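Local coordinates for bottromycin amidohydrolase (Streptomyces purpureus, PDB 6I5S), which acts as a zinc-bound, thiazoline-specific amidohydrolase, the gatekeeper of bottromycin biosynthesis, which probably hydrolyses an amide group of a thiazoline-containing precursor, at residues Arg36-Lys41 against Gly421-Gly426; Phe90-Ala95 against Val345-Gly350; Leu293-Pro298 against Ala445-Ser450. All coordinates share one frame; numbering follows the deposited sequence.

Interaction 1 (Arg36-Lys41 against Gly421-Gly426); sequences RTHVFK and GVLVDG
His38 and Arg36 close on the tight turn at Asp425-Gly426, and the packing is tightest around the carbonyl oxygen of Gly426. His38 NE2 donates a hydrogen bond to that oxygen at 2.7 Å (NE2 to Gly426 O), with the acceptor in the ring plane and the approach nearly along the C=O axis, although the bond is bent at the hydrogen (135°). Arg36 CA adds a CA-H...O contact of 3.3 Å to the same Gly426 O. Glycine suits this place: a CB here would fall 2.9 Å from Arg36 CB, and the turn's backbone angles would also press it against the preceding carbonyl.

Arg36 is partly exposed and has a water beside it. Its chain is extended from CG to NE, and at its end NH1 donates to Asp425 O at 2.9 Å, 37° above the carbonyl plane. The water accepts from Arg36 NH1 at 3.0 Å and donates to Val424 O at 2.8 Å. Looser is the long salt bridge from Arg36 NH1 to Asp425 OD2, 3.5 Å, with guanidinium and carboxylate planes 63° apart; Arg133 is the stronger partner of this carboxylate, meeting OD1. A leucine in place of Arg36 would probably leave Asp425 O without this donor, OD2 without this nearby charge and the water with one bond fewer. On the other flank the touch is light and apolar, Phe40 CE2 lying 4.2 Å from Leu423 CD2.

Residues 425-426 form the two-residue, type I' turn of the hairpin 421-424/427-430, whereas strand 38-41 edges a separate three-stranded sheet. Side-chain donors thus satisfy carbonyls of the turn, joining two sheets largely through polar contacts, without strand pairing between these segments.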
loop_
_atom_site.group_PDB
_atom_site.type_symbol
_atom_site.label_atom_id
_atom_site.label_comp_id
_atom_site.label_asym_id
_atom_site.label_seq_id
_atom_site.Cartn_x
_atom_site.Cartn_y
_atom_site.Cartn_z
ATOM N N ARG A 36 11.153 23.308 -3.972
ATOM C CA ARG A 36 11.589 21.906 -4.033
ATOM C C ARG A 36 13.093 21.792 -3.857
ATOM O O ARG A 36 13.692 20.770 -4.215
ATOM C CB ARG A 36 11.144 21.240 -5.333
ATOM C CG ARG A 36 9.617 21.114 -5.394
ATOM C CD ARG A 36 9.127 20.647 -6.747
ATOM N NE ARG A 36 7.674 20.826 -6.838
ATOM C CZ ARG A 36 6.747 19.884 -6.691
ATOM N NH1 ARG A 36 7.065 18.628 -6.392
ATOM N NH2 ARG A 36 5.466 20.249 -6.766
ATOM N N THR A 37 13.690 22.832 -3.281
ATOM C CA THR A 37 15.117 22.895 -3.029
ATOM C C THR A 37 15.308 23.217 -1.568
ATOM O O THR A 37 14.688 24.150 -1.061
ATOM C CB THR A 37 15.787 23.953 -3.935
ATOM O OG1 THR A 37 15.767 23.465 -5.296
ATOM C CG2 THR A 37 17.246 24.221 -3.467
ATOM N N HIS A 38 16.132 22.430 -0.885
ATOM C CA HIS A 38 16.245 22.512 0.569
ATOM C C HIS A 38 17.645 22.130 0.995
ATOM O O HIS A 38 18.344 21.406 0.297
ATOM C CB HIS A 38 15.291 21.547 1.281
ATOM C CG HIS A 38 13.859 21.692 0.877
ATOM N ND1 HIS A 38 13.018 22.622 1.455
ATOM C CD2 HIS A 38 13.140 21.074 -0.085
ATOM C CE1 HIS A 38 11.826 22.537 0.887
ATOM N NE2 HIS A 38 11.875 21.607 -0.048
ATOM N N VAL A 39 17.994 22.539 2.203
ATOM C CA VAL A 39 19.077 21.934 2.965
ATOM C C VAL A 39 18.503 21.563 4.326
ATOM O O VAL A 39 17.953 22.423 5.022
ATOM C CB VAL A 39 20.275 22.872 3.119
ATOM C CG1 VAL A 39 21.367 22.198 3.965
ATOM C CG2 VAL A 39 20.805 23.246 1.779
ATOM N N PHE A 40 18.591 20.287 4.692
ATOM C CA PHE A 40 18.194 19.814 6.022
ATOM C C PHE A 40 19.480 19.478 6.772
ATOM O O PHE A 40 20.259 18.634 6.318
ATOM C CB PHE A 40 17.285 18.574 5.943
ATOM C CG PHE A 40 16.006 18.787 5.183
ATOM C CD1 PHE A 40 14.882 19.252 5.812
ATOM C CD2 PHE A 40 15.941 18.550 3.827
ATOM C CE1 PHE A 40 13.734 19.477 5.115
ATOM C CE2 PHE A 40 14.799 18.747 3.139
ATOM C CZ PHE A 40 13.692 19.219 3.773
ATOM N N LYS A 41 19.704 20.126 7.909
ATOM C CA LYS A 41 20.951 19.962 8.646
ATOM C C LYS A 41 20.876 18.760 9.570
ATOM O O LYS A 41 19.810 18.438 10.105
ATOM C CB LYS A 41 21.255 21.213 9.474
ATOM C CG LYS A 41 21.793 22.374 8.663
ATOM C CD LYS A 41 21.101 23.684 9.010
ATOM C CE LYS A 41 21.221 24.025 10.492
ATOM N NZ LYS A 41 20.690 25.384 10.816
ATOM N N GLY A 421 7.651 15.387 9.402
ATOM C CA GLY A 421 7.700 15.964 8.074
ATOM C C GLY A 421 7.661 14.889 7.033
ATOM O O GLY A 421 8.148 13.763 7.256
ATOM N N VAL A 422 7.116 15.226 5.870
ATOM C CA VAL A 422 7.132 14.301 4.730
ATOM C C VAL A 422 7.580 15.115 3.526
ATOM O O VAL A 422 6.962 16.127 3.206
ATOM C CB VAL A 422 5.766 13.647 4.458
ATOM C CG1 VAL A 422 5.820 12.765 3.192
ATOM C CG2 VAL A 422 5.315 12.816 5.617
ATOM N N LEU A 423 8.678 14.701 2.917
ATOM C CA LEU A 423 9.182 15.289 1.675
ATOM C C LEU A 423 8.661 14.496 0.492
ATOM O O LEU A 423 8.932 13.291 0.384
ATOM C CB LEU A 423 10.700 15.254 1.679
ATOM C CG LEU A 423 11.469 16.040 0.633
ATOM C CD1 LEU A 423 11.219 17.533 0.752
ATOM C CD2 LEU A 423 12.937 15.753 0.827
ATOM N N VAL A 424 7.938 15.166 -0.414
ATOM C CA VAL A 424 7.264 14.503 -1.524
ATOM C C VAL A 424 7.744 15.180 -2.783
ATOM O O VAL A 424 7.356 16.333 -3.035
ATOM C CB VAL A 424 5.737 14.601 -1.444
ATOM C CG1 VAL A 424 5.105 13.749 -2.545
ATOM C CG2 VAL A 424 5.217 14.285 -0.112
ATOM N N ASP A 425 8.560 14.484 -3.573
ATOM C CA ASP A 425 9.134 15.071 -4.817
ATOM C C ASP A 425 9.673 16.465 -4.501
ATOM O O ASP A 425 9.481 17.424 -5.267
ATOM C CB ASP A 425 8.089 15.115 -5.947
ATOM C CG ASP A 425 8.682 15.406 -7.308
ATOM O OD1 ASP A 425 9.916 15.253 -7.497
ATOM O OD2 ASP A 425 7.899 15.776 -8.235
ATOM N N GLY A 426 10.344 16.590 -3.353
ATOM C CA GLY A 426 10.970 17.871 -2.951
ATOM C C GLY A 426 10.129 18.865 -2.180
ATOM O O GLY A 426 10.690 19.841 -1.636
HETATM O O HOH W 1 5.214 17.083 -4.623
#

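Interaction 2 (Phe90-Ala95 against Val345-Gly350)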
loop_
_atom_site.group_PDB
_atom_site.type_symbol
_atom_site.label_atom_id
_atom_site.label_comp_id
_atom_site.label_asym_id
_atom_site.label_seq_id
_atom_site.Cartn_x
_atom_site.Cartn_y
_atom_site.Cartn_z
ATOM N N PHE A 90 7.447 5.782 2.198
ATOM C CA PHE A 90 6.788 4.481 2.255
ATOM C C PHE A 90 5.979 4.211 0.994
ATOM O O PHE A 90 5.513 5.133 0.304
ATOM C CB PHE A 90 5.833 4.401 3.462
ATOM C CG PHE A 90 6.475 4.798 4.750
ATOM C CD1 PHE A 90 7.767 4.413 5.047
ATOM C CD2 PHE A 90 5.805 5.586 5.641
ATOM C CE1 PHE A 90 8.402 4.852 6.219
ATOM C CE2 PHE A 90 6.448 6.020 6.835
ATOM C CZ PHE A 90 7.741 5.621 7.096
ATOM N N VAL A 91 5.795 2.914 0.724
ATOM C CA VAL A 91 5.015 2.442 -0.418
ATOM C C VAL A 91 3.918 1.538 0.102
ATOM O O VAL A 91 4.200 0.470 0.679
ATOM C CB VAL A 91 5.877 1.685 -1.438
ATOM C CG1 VAL A 91 4.992 1.398 -2.714
ATOM C CG2 VAL A 91 7.130 2.516 -1.784
ATOM N N ASP A 92 2.658 1.943 -0.093
ATOM C CA ASP A 92 1.557 1.004 0.141
ATOM C C ASP A 92 1.485 0.054 -1.056
ATOM O O ASP A 92 1.070 0.445 -2.159
ATOM C CB ASP A 92 0.225 1.713 0.373
ATOM C CG ASP A 92 -0.884 0.741 0.774
ATOM O OD1 ASP A 92 -1.829 1.181 1.414
ATOM O OD2 ASP A 92 -0.819 -0.476 0.423
ATOM N N ALA A 93 1.887 -1.179 -0.835
ATOM C CA ALA A 93 2.041 -2.137 -1.938
ATOM C C ALA A 93 0.726 -2.741 -2.442
ATOM O O ALA A 93 0.741 -3.533 -3.408
ATOM C CB ALA A 93 2.992 -3.231 -1.530
ATOM N N HIS A 94 -0.405 -2.371 -1.871
ATOM C CA HIS A 94 -1.682 -2.855 -2.383
ATOM C C HIS A 94 -2.758 -1.854 -1.994
ATOM O O HIS A 94 -3.457 -2.069 -1.007
ATOM C CB HIS A 94 -2.014 -4.219 -1.809
ATOM C CG HIS A 94 -3.138 -4.947 -2.520
ATOM N ND1 HIS A 94 -2.989 -6.208 -3.062
ATOM C CD2 HIS A 94 -4.421 -4.584 -2.779
ATOM C CE1 HIS A 94 -4.121 -6.569 -3.643
ATOM N NE2 HIS A 94 -5.016 -5.622 -3.461
ATOM N N ALA A 95 -2.920 -0.770 -2.746
ATOM C CA ALA A 95 -3.901 0.256 -2.421
ATOM C C ALA A 95 -4.955 0.303 -3.521
ATOM O O ALA A 95 -4.701 -0.092 -4.661
ATOM C CB ALA A 95 -3.248 1.634 -2.242
ATOM N N VAL A 345 4.465 -4.305 2.319
ATOM C CA VAL A 345 3.456 -3.759 3.215
ATOM C C VAL A 345 2.335 -3.200 2.363
ATOM O O VAL A 345 2.485 -2.112 1.781
ATOM C CB VAL A 345 4.032 -2.677 4.127
ATOM C CG1 VAL A 345 2.989 -2.234 5.049
ATOM C CG2 VAL A 345 5.264 -3.142 4.864
ATOM N N GLY A 346 1.230 -3.936 2.252
ATOM C CA GLY A 346 0.084 -3.466 1.506
ATOM C C GLY A 346 -1.165 -3.653 2.344
ATOM O O GLY A 346 -1.191 -4.464 3.269
ATOM N N THR A 347 -2.221 -2.904 1.993
ATOM C CA THR A 347 -3.364 -2.775 2.887
ATOM C C THR A 347 -4.705 -3.208 2.324
ATOM O O THR A 347 -5.612 -3.496 3.117
ATOM C CB THR A 347 -3.530 -1.321 3.341
ATOM O OG1 THR A 347 -3.802 -0.466 2.220
ATOM C CG2 THR A 347 -2.284 -0.868 4.071
ATOM N N ASP A 348 -4.880 -3.207 1.002
ATOM C CA ASP A 348 -6.217 -3.298 0.409
ATOM C C ASP A 348 -7.114 -2.182 0.928
ATOM O O ASP A 348 -8.328 -2.352 1.074
ATOM C CB ASP A 348 -6.843 -4.692 0.654
ATOM C CG ASP A 348 -7.388 -5.350 -0.604
ATOM O OD1 ASP A 348 -7.449 -4.744 -1.673
ATOM O OD2 ASP A 348 -7.755 -6.526 -0.497
ATOM N N CYS A 349 -6.522 -1.006 1.172
ATOM C CA CYS A 349 -7.296 0.124 1.656
ATOM C C CYS A 349 -8.430 0.406 0.701
ATOM O O CYS A 349 -8.311 0.302 -0.530
ATOM C CB CYS A 349 -6.429 1.353 1.917
ATOM S SG CYS A 349 -5.504 2.016 0.468
ATOM N N GLY A 350 -9.539 0.831 1.276
ATOM C CA GLY A 350 -10.802 0.917 0.568
ATOM C C GLY A 350 -11.770 -0.179 0.940
ATOM O O GLY A 350 -12.974 0.032 0.884
HETATM O O HOH W 2 5.492 -2.170 0.739
#
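His94 and Asp348 share a zinc ion, which His94 binds through NE2 and Asp348 through OD1. His94 NE2 and Asp348 OD1 lie 3.1 Å apart, as two ligands of one metal and not as a hydrogen bond, and the side chains run side by side with ring and carboxylate planes 70° apart. Glu228 accepts from His94 ND1, and Arg279 forms a salt bridge with Asp348 OD2, so the second polar atom of each ligand has a partner that would help to orient it.

The backbones are tied as well: Asp348 N donates to His94 O at 2.7 Å. Further out, Asp92 organises both segments. Its OD1 receives Thr347 OG1 at 2.7 Å on the syn lone pair, while its OD2 takes His94 N at 3.0 Å in an Asx turn. Thr347 OG1, set between backbone N and carbonyl carbon (chi1 63°), also accepts from Cys349 N, an ST turn. Gly346 suits its place, since a CB there would lie 2.8 Å from His94 N. Beyond it, Ala93 N donates to Val345 O at 2.8 Å.

With His96, carboxylated Lys (Xaa183), His210 and His229, this is the binuclear zinc site of the amidohydrolase superfamily, its His-X-His motif at the end of strand 84-95 and its aspartate in the loop after strand 342-343, consistent with that family's barrel.

Interaction 3 (Leu293-Pro298 against Ala445-Ser450); sequences LQAATP and AGLDPS
Gln294 NE2 donates to Ala445 O at 2.9 Å, the one hydrogen bond between the segments. It is well formed: the donor lies in the carbonyl plane on a lone pair, and the acceptor lies in the plane of the glutamine amide. The chain bends at chi2 (62°), which turns CD away from a straight course. Separately, Gln294 CG lies 3.5 Å from Gly446 O. Glutamine suits the place, having a methylene surface to pack and an N-H to give. The main-chain oxygens Gln294 O and Ala445 O are also only 2.9 Å apart, both acceptors, a closeness that the amide N-H on Ala445 O would probably ease.

Gly446 ends helix 431-444 in a Schellman motif with positive phi. A CB here would sit 2.6 Å from Gln294 NE2, so the motif and the contact alike require glycine.

Ala445 CB rests 3.5 Å from Ala295 O, a carbonyl near the end of helix 290-295 that also receives a hydrogen bond from Arg441 NH1. The small alanines are consistent with the close approach of the two helix ends. Leu447 extends the apolar side: its CB meets Gln294 CG at 3.9 Å, and its CD2 reaches Ala295 CB at 4.3 Å.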
loop_
_atom_site.group_PDB
_atom_site.type_symbol
_atom_site.label_atom_id
_atom_site.label_comp_id
_atom_site.label_asym_id
_atom_site.label_seq_id
_atom_site.Cartn_x
_atom_site.Cartn_y
_atom_site.Cartn_z
ATOM N N LEU A 293 -16.797 5.141 10.147
ATOM C CA LEU A 293 -17.789 5.206 9.078
ATOM C C LEU A 293 -18.036 6.633 8.615
ATOM O O LEU A 293 -18.263 6.868 7.424
ATOM C CB LEU A 293 -19.097 4.577 9.532
ATOM C CG LEU A 293 -19.153 3.084 9.632
ATOM C CD1 LEU A 293 -20.411 2.667 10.436
ATOM C CD2 LEU A 293 -19.170 2.488 8.238
ATOM N N GLN A 294 -18.063 7.598 9.542
ATOM C CA GLN A 294 -18.222 8.985 9.139
ATOM C C GLN A 294 -17.060 9.422 8.256
ATOM O O GLN A 294 -17.232 10.252 7.347
ATOM C CB GLN A 294 -18.326 9.873 10.392
ATOM C CG GLN A 294 -18.625 11.322 10.103
ATOM C CD GLN A 294 -19.962 11.510 9.422
ATOM O OE1 GLN A 294 -21.012 11.277 10.012
ATOM N NE2 GLN A 294 -19.926 11.918 8.171
ATOM N N ALA A 295 -15.877 8.848 8.488
ATOM C CA ALA A 295 -14.680 9.247 7.765
ATOM C C ALA A 295 -14.596 8.615 6.384
ATOM O O ALA A 295 -13.863 9.134 5.526
ATOM C CB ALA A 295 -13.443 8.890 8.577
ATOM N N ALA A 296 -15.386 7.583 6.144
ATOM C CA ALA A 296 -15.429 6.912 4.860
ATOM C C ALA A 296 -16.028 7.843 3.818
ATOM O O ALA A 296 -16.895 8.662 4.115
ATOM C CB ALA A 296 -16.273 5.638 4.929
ATOM N N THR A 297 -15.578 7.684 2.584
ATOM C CA THR A 297 -16.119 8.462 1.486
ATOM C C THR A 297 -17.565 8.054 1.201
ATOM O O THR A 297 -17.961 6.911 1.443
ATOM C CB THR A 297 -15.282 8.254 0.233
ATOM O OG1 THR A 297 -15.416 6.906 -0.186
ATOM C CG2 THR A 297 -13.790 8.584 0.490
ATOM N N PRO A 298 -18.356 8.955 0.630
ATOM C CA PRO A 298 -19.779 8.641 0.455
ATOM C C PRO A 298 -20.021 7.369 -0.344
ATOM O O PRO A 298 -20.925 6.590 -0.002
ATOM C CB PRO A 298 -20.321 9.887 -0.245
ATOM C CG PRO A 298 -19.328 10.954 0.077
ATOM C CD PRO A 298 -18.023 10.301 0.123
ATOM N N ALA A 445 -15.106 14.813 4.971
ATOM C CA ALA A 445 -15.954 13.645 5.091
ATOM C C ALA A 445 -17.005 13.799 6.178
ATOM O O ALA A 445 -17.846 12.916 6.341
ATOM C CB ALA A 445 -15.095 12.427 5.371
ATOM N N GLY A 446 -16.981 14.884 6.938
ATOM C CA GLY A 446 -18.003 15.125 7.940
ATOM C C GLY A 446 -17.632 14.751 9.348
ATOM O O GLY A 446 -18.498 14.773 10.223
ATOM N N LEU A 447 -16.396 14.367 9.596
ATOM C CA LEU A 447 -15.968 14.010 10.938
ATOM C C LEU A 447 -15.218 15.184 11.541
ATOM O O LEU A 447 -14.348 15.761 10.891
ATOM C CB LEU A 447 -15.077 12.772 10.912
ATOM C CG LEU A 447 -14.684 12.291 12.312
ATOM C CD1 LEU A 447 -15.868 11.783 13.046
ATOM C CD2 LEU A 447 -13.622 11.196 12.164
ATOM N N ASP A 448 -15.565 15.529 12.778
ATOM C CA ASP A 448 -14.856 16.526 13.540
ATOM C C ASP A 448 -13.390 16.127 13.648
ATOM O O ASP A 448 -13.089 15.070 14.219
ATOM C CB ASP A 448 -15.492 16.630 14.926
ATOM C CG ASP A 448 -14.934 17.751 15.744
ATOM O OD1 ASP A 448 -13.830 18.249 15.441
ATOM O OD2 ASP A 448 -15.610 18.108 16.725
ATOM N N PRO A 449 -12.453 16.939 13.150
ATOM C CA PRO A 449 -11.031 16.560 13.241
ATOM C C PRO A 449 -10.563 16.257 14.644
ATOM O O PRO A 449 -9.612 15.489 14.804
ATOM C CB PRO A 449 -10.305 17.793 12.676
ATOM C CG PRO A 449 -11.324 18.523 11.939
ATOM C CD PRO A 449 -12.630 18.278 12.582
ATOM N N SER A 450 -11.162 16.855 15.679
ATOM C CA SER A 450 -10.699 16.542 17.019
ATOM C C SER A 450 -11.011 15.105 17.428
ATOM O O SER A 450 -10.482 14.635 18.440
ATOM C CB SER A 450 -11.322 17.540 18.001
ATOM O OG SER A 450 -12.728 17.511 17.884
#

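Overall arrangement
Interaction 2 lies about 1 Å from the centre of the chain and holds the zinc site, the side chain of His94 being about 2 Å from the metal. Interactions 1 and 3 are peripheral, their centres about 22 and 21 Å from the chain centre and about 30 Å from each other. Interaction 1 is about 24 Å from interaction 2 between centres, yet strand 421-424 pairs with 402-405, which pairs with 84-95, so one mixed sheet runs from that hairpin to the zinc-bearing strand. Interaction 3 comes within about 7 Å of interaction 2 at the nearest atoms; Trp304 bridges them, packing on Leu293 and Ala296 and donating to Gly350 O.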